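Local structure of MATE family efflux transporter (6IDP) at residues 85-96 with 215-224; 290-298 with 368-376. The protein probably exports drugs and other toxic compounds from the cell in exchange for protons, as a member of the MATE family of multidrug transporters. All coordinates share one frame; numbering follows the deposited sequence.

Following the chain from the N terminus, interaction 1 comes first: the start of helix 84-111 (residues 85-96) meets the loop 215-224 after the intervening chain has passed through helices 113-119, 124-156, 161-184 and 189-213. That loop leads into helix 226-259 and so joins the two MatE halves. Interaction 2 opens later, in the second half, where helix 281-299 (residues 290-298) meets the last turns of helix 360-375 and the residue after it (368-376). The two closures are in series, neither nested nor crossing, with centres 22 Å apart. Helix 54-80 of the first half touches both contacts, at L90 and at P291.

Interaction 1 of 2, residues 85-96 with 215-224; sequences EYAKQLGGLVIV and QWTSYQWQDL. With OLC ((2R)-2,3-dihydroxypropyl (9Z)-octadec-9-enoate), chain C; OLC ((2R)-2,3-dihydroxypropyl (9Z)-octadec-9-enoate), chain J.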
loop_
_atom_site.group_PDB
_atom_site.type_symbol
_atom_site.label_atom_id
_atom_site.label_comp_id
_atom_site.label_asym_id
_atom_site.label_seq_id
_atom_site.Cartn_x
_atom_site.Cartn_y
_atom_site.Cartn_z
ATOM N N GLU A 85 26.206 -11.358 7.173
ATOM C CA GLU A 85 26.322 -12.097 5.922
ATOM C C GLU A 85 24.960 -12.612 5.465
ATOM O O GLU A 85 24.582 -12.460 4.305
ATOM C CB GLU A 85 27.302 -13.261 6.072
ATOM C CG GLU A 85 27.490 -14.084 4.805
ATOM C CD GLU A 85 28.198 -13.316 3.701
ATOM O OE1 GLU A 85 27.986 -13.644 2.514
ATOM O OE2 GLU A 85 28.972 -12.389 4.022
ATOM N N TYR A 86 24.226 -13.211 6.394
ATOM C CA TYR A 86 22.940 -13.820 6.090
ATOM C C TYR A 86 21.923 -12.788 5.608
ATOM O O TYR A 86 21.126 -13.064 4.712
ATOM C CB TYR A 86 22.414 -14.561 7.321
ATOM C CG TYR A 86 21.013 -15.107 7.178
ATOM C CD1 TYR A 86 20.713 -16.069 6.223
ATOM C CD2 TYR A 86 19.993 -14.674 8.015
ATOM C CE1 TYR A 86 19.432 -16.572 6.095
ATOM C CE2 TYR A 86 18.711 -15.173 7.899
ATOM C CZ TYR A 86 18.434 -16.121 6.937
ATOM O OH TYR A 86 17.156 -16.616 6.820
ATOM N N ALA A 87 21.964 -11.594 6.194
ATOM C CA ALA A 87 21.032 -10.536 5.830
ATOM C C ALA A 87 21.225 -10.066 4.387
ATOM O O ALA A 87 20.248 -9.831 3.674
ATOM C CB ALA A 87 21.168 -9.362 6.788
ATOM N N LYS A 88 22.473 -9.930 3.952
ATOM C CA LYS A 88 22.726 -9.448 2.595
ATOM C C LYS A 88 22.591 -10.566 1.561
ATOM O O LYS A 88 22.358 -10.299 0.387
ATOM C CB LYS A 88 24.103 -8.787 2.499
ATOM C CG LYS A 88 25.283 -9.721 2.613
ATOM C CD LYS A 88 26.569 -8.955 2.356
ATOM C CE LYS A 88 27.777 -9.864 2.404
ATOM N NZ LYS A 88 29.029 -9.140 2.038
ATOM N N GLN A 89 22.735 -11.812 2.000
ATOM C CA GLN A 89 22.421 -12.949 1.141
ATOM C C GLN A 89 20.919 -12.994 0.884
ATOM O O GLN A 89 20.476 -13.291 -0.222
ATOM C CB GLN A 89 22.887 -14.264 1.767
ATOM C CG GLN A 89 24.389 -14.473 1.771
ATOM C CD GLN A 89 24.793 -15.691 2.575
ATOM O OE1 GLN A 89 24.166 -16.019 3.581
ATOM N NE2 GLN A 89 25.839 -16.376 2.131
ATOM N N LEU A 90 20.143 -12.702 1.921
ATOM C CA LEU A 90 18.692 -12.633 1.803
ATOM C C LEU A 90 18.284 -11.535 0.833
ATOM O O LEU A 90 17.319 -11.687 0.085
ATOM C CB LEU A 90 18.042 -12.383 3.166
ATOM C CG LEU A 90 17.961 -13.549 4.149
ATOM C CD1 LEU A 90 17.323 -13.084 5.449
ATOM C CD2 LEU A 90 17.179 -14.706 3.548
ATOM N N GLY A 91 19.024 -10.429 0.857
ATOM C CA GLY A 91 18.758 -9.310 -0.027
ATOM C C GLY A 91 18.878 -9.728 -1.477
ATOM O O GLY A 91 18.036 -9.379 -2.307
ATOM N N GLY A 92 19.930 -10.484 -1.778
ATOM C CA GLY A 92 20.110 -11.041 -3.104
ATOM C C GLY A 92 19.020 -12.038 -3.459
ATOM O O GLY A 92 18.533 -12.053 -4.589
ATOM N N LEU A 93 18.632 -12.866 -2.492
ATOM C CA LEU A 93 17.616 -13.891 -2.722
ATOM C C LEU A 93 16.259 -13.274 -3.061
ATOM O O LEU A 93 15.546 -13.773 -3.932
ATOM C CB LEU A 93 17.482 -14.807 -1.502
ATOM C CG LEU A 93 16.436 -15.920 -1.619
ATOM C CD1 LEU A 93 16.799 -16.900 -2.729
ATOM C CD2 LEU A 93 16.245 -16.649 -0.297
ATOM N N VAL A 94 15.913 -12.191 -2.369
ATOM C CA VAL A 94 14.648 -11.498 -2.596
ATOM C C VAL A 94 14.567 -10.925 -4.012
ATOM O O VAL A 94 13.546 -11.054 -4.687
ATOM C CB VAL A 94 14.446 -10.366 -1.572
ATOM C CG1 VAL A 94 13.283 -9.473 -1.980
ATOM C CG2 VAL A 94 14.212 -10.949 -0.187
ATOM N N ILE A 95 15.655 -10.301 -4.454
ATOM C CA ILE A 95 15.740 -9.747 -5.801
ATOM C C ILE A 95 15.528 -10.837 -6.853
ATOM O O ILE A 95 14.816 -10.633 -7.839
ATOM C CB ILE A 95 17.100 -9.053 -6.039
ATOM C CG1 ILE A 95 17.275 -7.873 -5.080
ATOM C CG2 ILE A 95 17.214 -8.570 -7.469
ATOM C CD1 ILE A 95 16.189 -6.825 -5.198
ATOM N N VAL A 96 16.137 -11.999 -6.627
ATOM C CA VAL A 96 16.021 -13.124 -7.549
ATOM C C VAL A 96 14.608 -13.716 -7.541
ATOM O O VAL A 96 14.029 -13.962 -8.599
ATOM C CB VAL A 96 17.054 -14.218 -7.214
ATOM C CG1 VAL A 96 16.750 -15.505 -7.962
ATOM C CG2 VAL A 96 18.459 -13.728 -7.536
ATOM N N GLN A 215 26.719 -3.102 0.266
ATOM C CA GLN A 215 26.732 -4.541 0.530
ATOM C C GLN A 215 25.442 -5.008 1.192
ATOM O O GLN A 215 25.461 -5.779 2.151
ATOM C CB GLN A 215 27.948 -4.918 1.390
ATOM C CG GLN A 215 29.269 -4.803 0.643
ATOM C CD GLN A 215 30.477 -4.987 1.541
ATOM O OE1 GLN A 215 30.392 -5.604 2.603
ATOM N NE2 GLN A 215 31.612 -4.443 1.119
ATOM N N TRP A 216 24.318 -4.537 0.662
ATOM C CA TRP A 216 23.007 -4.938 1.158
ATOM C C TRP A 216 22.469 -6.126 0.369
ATOM O O TRP A 216 21.440 -6.707 0.717
ATOM C CB TRP A 216 22.034 -3.762 1.096
ATOM C CG TRP A 216 22.350 -2.694 2.094
ATOM C CD1 TRP A 216 23.230 -2.780 3.135
ATOM C CD2 TRP A 216 21.790 -1.375 2.151
ATOM N NE1 TRP A 216 23.249 -1.599 3.835
ATOM C CE2 TRP A 216 22.376 -0.721 3.252
ATOM C CE3 TRP A 216 20.853 -0.688 1.377
ATOM C CZ2 TRP A 216 22.050 0.589 3.600
ATOM C CZ3 TRP A 216 20.532 0.612 1.724
ATOM C CH2 TRP A 216 21.127 1.236 2.825
ATOM N N THR A 217 23.178 -6.477 -0.698
ATOM C CA THR A 217 22.869 -7.669 -1.478
ATOM C C THR A 217 24.138 -8.468 -1.738
ATOM O O THR A 217 25.213 -7.896 -1.932
ATOM C CB THR A 217 22.213 -7.328 -2.831
ATOM O OG1 THR A 217 23.015 -6.364 -3.522
ATOM C CG2 THR A 217 20.811 -6.774 -2.631
ATOM N N SER A 218 24.010 -9.791 -1.738
ATOM C CA SER A 218 25.121 -10.665 -2.090
ATOM C C SER A 218 24.631 -11.834 -2.925
ATOM O O SER A 218 23.522 -12.323 -2.724
ATOM C CB SER A 218 25.830 -11.183 -0.837
ATOM O OG SER A 218 26.794 -12.157 -1.185
ATOM N N TYR A 219 25.463 -12.288 -3.855
ATOM C CA TYR A 219 25.113 -13.444 -4.666
ATOM C C TYR A 219 26.104 -14.578 -4.446
ATOM O O TYR A 219 26.267 -15.458 -5.288
ATOM C CB TYR A 219 25.019 -13.043 -6.138
ATOM C CG TYR A 219 23.858 -12.103 -6.360
ATOM C CD1 TYR A 219 22.561 -12.590 -6.462
ATOM C CD2 TYR A 219 24.048 -10.729 -6.416
ATOM C CE1 TYR A 219 21.489 -11.738 -6.640
ATOM C CE2 TYR A 219 22.982 -9.866 -6.596
ATOM C CZ TYR A 219 21.704 -10.377 -6.706
ATOM O OH TYR A 219 20.640 -9.522 -6.884
ATOM N N GLN A 220 26.755 -14.542 -3.287
ATOM C CA GLN A 220 27.570 -15.653 -2.814
ATOM C C GLN A 220 26.750 -16.469 -1.815
ATOM O O GLN A 220 26.745 -16.173 -0.620
ATOM C CB GLN A 220 28.864 -15.148 -2.166
ATOM C CG GLN A 220 29.656 -14.150 -3.007
ATOM C CD GLN A 220 30.310 -14.784 -4.218
ATOM O OE1 GLN A 220 31.382 -15.383 -4.117
ATOM N NE2 GLN A 220 29.672 -14.650 -5.373
ATOM N N TRP A 221 26.056 -17.491 -2.314
ATOM C CA TRP A 221 25.126 -18.276 -1.498
ATOM C C TRP A 221 25.660 -19.663 -1.145
ATOM O O TRP A 221 24.880 -20.595 -0.942
ATOM C CB TRP A 221 23.783 -18.435 -2.221
ATOM C CG TRP A 221 23.095 -17.147 -2.554
ATOM C CD1 TRP A 221 23.423 -15.902 -2.110
ATOM C CD2 TRP A 221 21.958 -16.983 -3.411
ATOM N NE1 TRP A 221 22.562 -14.972 -2.634
ATOM C CE2 TRP A 221 21.654 -15.608 -3.437
ATOM C CE3 TRP A 221 21.169 -17.865 -4.158
ATOM C CZ2 TRP A 221 20.593 -15.093 -4.181
ATOM C CZ3 TRP A 221 20.115 -17.350 -4.896
ATOM C CH2 TRP A 221 19.837 -15.978 -4.900
ATOM N N GLN A 222 26.981 -19.797 -1.075
ATOM C CA GLN A 222 27.609 -21.090 -0.808
ATOM C C GLN A 222 27.170 -21.690 0.531
ATOM O O GLN A 222 26.988 -22.903 0.642
ATOM C CB GLN A 222 29.136 -20.962 -0.844
ATOM C CG GLN A 222 29.722 -20.670 -2.222
ATOM C CD GLN A 222 29.628 -19.205 -2.612
ATOM O OE1 GLN A 222 29.150 -18.374 -1.839
ATOM N NE2 GLN A 222 30.091 -18.881 -3.814
ATOM N N ASP A 223 26.991 -20.841 1.539
ATOM C CA ASP A 223 26.628 -21.316 2.870
ATOM C C ASP A 223 25.188 -20.978 3.242
ATOM O O ASP A 223 24.813 -21.054 4.413
ATOM C CB ASP A 223 27.580 -20.735 3.918
ATOM N N LEU A 224 24.383 -20.606 2.251
ATOM C CA LEU A 224 22.996 -20.222 2.502
ATOM C C LEU A 224 22.042 -21.402 2.357
ATOM O O LEU A 224 22.027 -22.074 1.325
ATOM C CB LEU A 224 22.570 -19.098 1.553
ATOM C CG LEU A 224 21.121 -18.616 1.679
ATOM C CD1 LEU A 224 20.906 -17.890 2.999
ATOM C CD2 LEU A 224 20.738 -17.727 0.506
HETATM C C10 OLC C . 17.009 -13.928 -13.042
HETATM C C9 OLC C . 18.164 -14.271 -12.436
HETATM C C11 OLC C . 16.742 -14.328 -14.476
HETATM C C8 OLC C . 19.219 -15.062 -13.178
HETATM C C24 OLC C . 27.599 -18.148 -6.602
HETATM C C12 OLC C . 15.709 -13.392 -15.065
HETATM C C7 OLC C . 20.548 -14.890 -12.478
HETATM C C13 OLC C . 14.462 -13.409 -14.207
HETATM C C6 OLC C . 21.112 -16.249 -12.127
HETATM C C14 OLC C . 13.497 -12.356 -14.706
HETATM C C5 OLC C . 20.364 -16.832 -10.946
HETATM C C4 OLC C . 20.849 -16.187 -9.666
HETATM C C3 OLC C . 21.397 -17.239 -8.725
HETATM C C2 OLC C . 22.892 -17.381 -8.921
HETATM C C21 OLC C . 25.189 -18.455 -6.134
HETATM C C1 OLC C . 23.577 -17.511 -7.576
HETATM C C22 OLC C . 26.548 -19.120 -6.112
HETATM O O19 OLC C . 23.074 -17.015 -6.587
HETATM O O25 OLC C . 28.774 -18.844 -6.954
HETATM O O23 OLC C . 26.847 -19.516 -4.794
HETATM O O20 OLC C . 24.796 -18.204 -7.463
HETATM C C18 OLC J . 23.680 -17.260 10.850
HETATM C C17 OLC J . 22.370 -18.017 10.825
HETATM C C16 OLC J . 21.564 -17.598 9.613
HETATM C C15 OLC J . 20.217 -18.290 9.636
HETATM C C13 OLC J . 18.041 -18.438 10.798
HETATM C C14 OLC J . 19.375 -17.725 10.758
HETATM O O HOH W 1 20.120 -6.965 2.861
HETATM O O HOH W 2 28.978 -7.091 4.343
HETATM O O HOH W 3 23.963 -18.114 5.733
#
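The W221 indole meets the helix with its edge: G92 O lies in the ring plane, and CZ2 comes within 3.5 Å of G92 C. L224 CD2 covers one face, while the ester carbonyl oxygen O19 of a monoolein (OLC, chain C) sits 3.2 Å above the opposite one, offset toward the rim. Y86 is likewise sandwiched, between L90 CD1 and C16 of a second monoolein (chain J), with L224 CD1 at its edge, 3.7 Å from CE1. V96 CG2 reaches the ring edge of Y219 in plane and also touches W221 CH2, and the L93 side chain crosses the indole at about a right angle, its CD1 meeting CH2. Because G91 and G92 carry no side chains, the loop comes close to the helix backbone here. In MATE transporters such a loop links the N-terminal and C-terminal lobes, and here Q215 ends helix 189-213 in a Schellman motif before the loop folds back against helix 84-111.

Polar grips hold this linker. Q89 extends its chain so that NE2 donates to Q220 O at 2.9 Å (153° at the hydrogen), in the carbonyl plane; OE1 takes a water that also reaches D223 O weakly. S218 is used three ways: its N bonds weakly to K88 O, its O accepts W221 NE1 at 2.8 Å, which helps to set the indole's rotation, and its OG accepts Q220 N in an ST turn. K88, with CG between backbone N and carbonyl carbon (chi1 70°), runs its extended stem alongside that of Q215, past S218 CB, with CB 3.3 Å from Q215 O; a water bridges NZ to Q215 OE1. W221 N donates to glycerol oxygen O23 of the chain C monoolein.

Interaction 2 of 2, residues 290-298 with 368-376; sequences LPPMIGRML and LMVSVANAL
P291 and A375 form the centre of an apolar contact, the CB of each 3.9 Å from the other, and the methyl of A375 also lies 3.8 Å from I294 CB. Toward one end, L290 CD2 meets V372 CG2 at 3.8 Å and lies more loosely against L368. Toward the other, L376 CD2 fits between I294 CG2, 3.7 Å away, and L298 CD2; CG2 of I294 stands anti to the backbone N, which turns it to that leucine. The segments run in roughly the same direction, their axes crossing at -35° with a closest approach of 8.7 Å, and so pack two helices of the C-terminal lobe of the MATE fold. Helix 281-299 is kinked where P291 and P292 have no N-H for the preceding turn; T72 of helix 54-80 touches both prolines.

Contacts with backbone oxygens complete the interface without any hydrogen bond across it: A375 CB lies 3.6 Å from P291 O, and L298 CD2 lies 3.7 Å from L376 O. The hydroxyl of S371 is turned back on its own helix, OG donating to L368 O at 2.8 Å, an oxygen that also accepts V372 N; the CB of S371 meets P291 CG.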
loop_
_atom_site.group_PDB
_atom_site.type_symbol
_atom_site.label_atom_id
_atom_site.label_comp_id
_atom_site.label_asym_id
_atom_site.label_seq_id
_atom_site.Cartn_x
_atom_site.Cartn_y
_atom_site.Cartn_z
ATOM N N LEU A 290 8.052 2.190 10.009
ATOM C CA LEU A 290 8.036 1.552 11.322
ATOM C C LEU A 290 8.464 0.069 11.335
ATOM O O LEU A 290 9.224 -0.331 12.218
ATOM C CB LEU A 290 6.643 1.695 11.946
ATOM C CG LEU A 290 6.440 1.190 13.374
ATOM C CD1 LEU A 290 7.426 1.857 14.315
ATOM C CD2 LEU A 290 5.007 1.443 13.821
ATOM N N PRO A 291 7.980 -0.755 10.378
ATOM C CA PRO A 291 8.388 -2.169 10.442
ATOM C C PRO A 291 9.904 -2.462 10.434
ATOM O O PRO A 291 10.302 -3.381 11.143
ATOM C CB PRO A 291 7.726 -2.773 9.199
ATOM C CG PRO A 291 6.513 -1.941 8.993
ATOM C CD PRO A 291 6.944 -0.542 9.346
ATOM N N PRO A 292 10.725 -1.726 9.654
ATOM C CA PRO A 292 12.159 -2.029 9.754
ATOM C C PRO A 292 12.730 -1.725 11.132
ATOM O O PRO A 292 13.589 -2.460 11.614
ATOM C CB PRO A 292 12.796 -1.108 8.710
ATOM C CG PRO A 292 11.699 -0.714 7.801
ATOM C CD PRO A 292 10.453 -0.711 8.619
ATOM N N MET A 293 12.263 -0.643 11.747
ATOM C CA MET A 293 12.702 -0.279 13.090
ATOM C C MET A 293 12.328 -1.374 14.086
ATOM O O MET A 293 13.149 -1.789 14.900
ATOM C CB MET A 293 12.091 1.061 13.516
ATOM C CG MET A 293 12.378 2.213 12.564
ATOM S SD MET A 293 11.559 3.754 13.046
ATOM C CE MET A 293 12.541 4.244 14.464
ATOM N N ILE A 294 11.084 -1.841 14.006
ATOM C CA ILE A 294 10.593 -2.890 14.894
ATOM C C ILE A 294 11.354 -4.198 14.695
ATOM O O ILE A 294 11.771 -4.835 15.664
ATOM C CB ILE A 294 9.083 -3.150 14.684
ATOM C CG1 ILE A 294 8.269 -1.893 14.994
ATOM C CG2 ILE A 294 8.611 -4.298 15.561
ATOM C CD1 ILE A 294 8.364 -1.444 16.434
ATOM N N GLY A 295 11.534 -4.588 13.435
ATOM C CA GLY A 295 12.216 -5.827 13.103
ATOM C C GLY A 295 13.649 -5.864 13.599
ATOM O O GLY A 295 14.091 -6.866 14.165
ATOM N N ARG A 296 14.375 -4.769 13.392
ATOM C CA ARG A 296 15.755 -4.678 13.854
ATOM C C ARG A 296 15.823 -4.738 15.379
ATOM O O ARG A 296 16.697 -5.400 15.942
ATOM C CB ARG A 296 16.416 -3.392 13.347
ATOM C CG ARG A 296 17.936 -3.382 13.511
ATOM C CD ARG A 296 18.504 -1.969 13.504
ATOM N NE ARG A 296 17.910 -1.143 14.552
ATOM C CZ ARG A 296 18.261 -1.189 15.834
ATOM N NH1 ARG A 296 19.205 -2.028 16.241
ATOM N NH2 ARG A 296 17.662 -0.398 16.714
ATOM N N MET A 297 14.898 -4.046 16.041
ATOM C CA MET A 297 14.876 -4.009 17.497
ATOM C C MET A 297 14.567 -5.387 18.080
ATOM O O MET A 297 15.134 -5.771 19.104
ATOM C CB MET A 297 13.868 -2.970 18.001
ATOM C CG MET A 297 14.360 -1.530 17.897
ATOM S SD MET A 297 13.161 -0.301 18.474
ATOM C CE MET A 297 11.678 -0.889 17.685
ATOM N N LEU A 298 13.679 -6.130 17.422
ATOM C CA LEU A 298 13.362 -7.490 17.850
ATOM C C LEU A 298 14.595 -8.390 17.776
ATOM O O LEU A 298 14.838 -9.198 18.673
ATOM C CB LEU A 298 12.231 -8.080 17.002
ATOM C CG LEU A 298 11.843 -9.528 17.324
ATOM C CD1 LEU A 298 11.509 -9.682 18.800
ATOM C CD2 LEU A 298 10.680 -10.004 16.459
ATOM N N LEU A 368 -1.693 0.218 11.572
ATOM C CA LEU A 368 -0.425 0.212 12.288
ATOM C C LEU A 368 -0.159 -1.151 12.916
ATOM O O LEU A 368 0.943 -1.688 12.821
ATOM C CB LEU A 368 -0.423 1.297 13.365
ATOM C CG LEU A 368 0.821 2.173 13.509
ATOM C CD1 LEU A 368 1.103 2.922 12.218
ATOM C CD2 LEU A 368 0.637 3.145 14.663
ATOM N N MET A 369 -1.186 -1.707 13.549
ATOM C CA MET A 369 -1.061 -2.983 14.237
ATOM C C MET A 369 -0.775 -4.129 13.266
ATOM O O MET A 369 -0.043 -5.060 13.608
ATOM C CB MET A 369 -2.324 -3.272 15.051
ATOM C CG MET A 369 -2.548 -2.309 16.213
ATOM S SD MET A 369 -1.204 -2.320 17.420
ATOM C CE MET A 369 -0.292 -0.842 16.981
ATOM N N VAL A 370 -1.342 -4.057 12.062
ATOM C CA VAL A 370 -1.068 -5.056 11.031
ATOM C C VAL A 370 0.412 -5.055 10.665
ATOM O O VAL A 370 1.057 -6.104 10.648
ATOM C CB VAL A 370 -1.907 -4.822 9.751
ATOM C CG1 VAL A 370 -1.362 -5.652 8.591
ATOM C CG2 VAL A 370 -3.369 -5.157 10.000
ATOM N N SER A 371 0.947 -3.871 10.385
ATOM C CA SER A 371 2.345 -3.737 9.992
ATOM C C SER A 371 3.293 -4.110 11.130
ATOM O O SER A 371 4.370 -4.652 10.892
ATOM C CB SER A 371 2.631 -2.311 9.514
ATOM O OG SER A 371 2.545 -1.390 10.587
ATOM N N VAL A 372 2.888 -3.819 12.363
ATOM C CA VAL A 372 3.695 -4.148 13.534
ATOM C C VAL A 372 3.720 -5.660 13.769
ATOM O O VAL A 372 4.773 -6.235 14.050
ATOM C CB VAL A 372 3.179 -3.428 14.801
ATOM C CG1 VAL A 372 3.758 -4.059 16.062
ATOM C CG2 VAL A 372 3.516 -1.943 14.740
ATOM N N ALA A 373 2.560 -6.296 13.636
ATOM C CA ALA A 373 2.455 -7.747 13.767
ATOM C C ALA A 373 3.357 -8.467 12.763
ATOM O O ALA A 373 4.085 -9.394 13.128
ATOM C CB ALA A 373 1.013 -8.187 13.592
ATOM N N ASN A 374 3.302 -8.042 11.500
ATOM C CA ASN A 374 4.171 -8.599 10.467
ATOM C C ASN A 374 5.650 -8.395 10.797
ATOM O O ASN A 374 6.469 -9.295 10.599
ATOM C CB ASN A 374 3.858 -7.976 9.102
ATOM C CG ASN A 374 2.631 -8.584 8.442
ATOM O OD1 ASN A 374 2.429 -9.797 8.474
ATOM N ND2 ASN A 374 1.809 -7.737 7.827
ATOM N N ALA A 375 5.981 -7.207 11.295
ATOM C CA ALA A 375 7.362 -6.862 11.627
ATOM C C ALA A 375 7.928 -7.764 12.722
ATOM O O ALA A 375 9.134 -8.002 12.777
ATOM C CB ALA A 375 7.452 -5.404 12.050
ATOM N N LEU A 376 7.048 -8.261 13.588
ATOM C CA LEU A 376 7.440 -9.164 14.665
ATOM C C LEU A 376 7.390 -10.627 14.230
ATOM O O LEU A 376 7.591 -11.527 15.041
ATOM C CB LEU A 376 6.538 -8.961 15.886
ATOM C CG LEU A 376 6.628 -7.622 16.620
ATOM C CD1 LEU A 376 5.452 -7.459 17.569
ATOM C CD2 LEU A 376 7.950 -7.507 17.374
#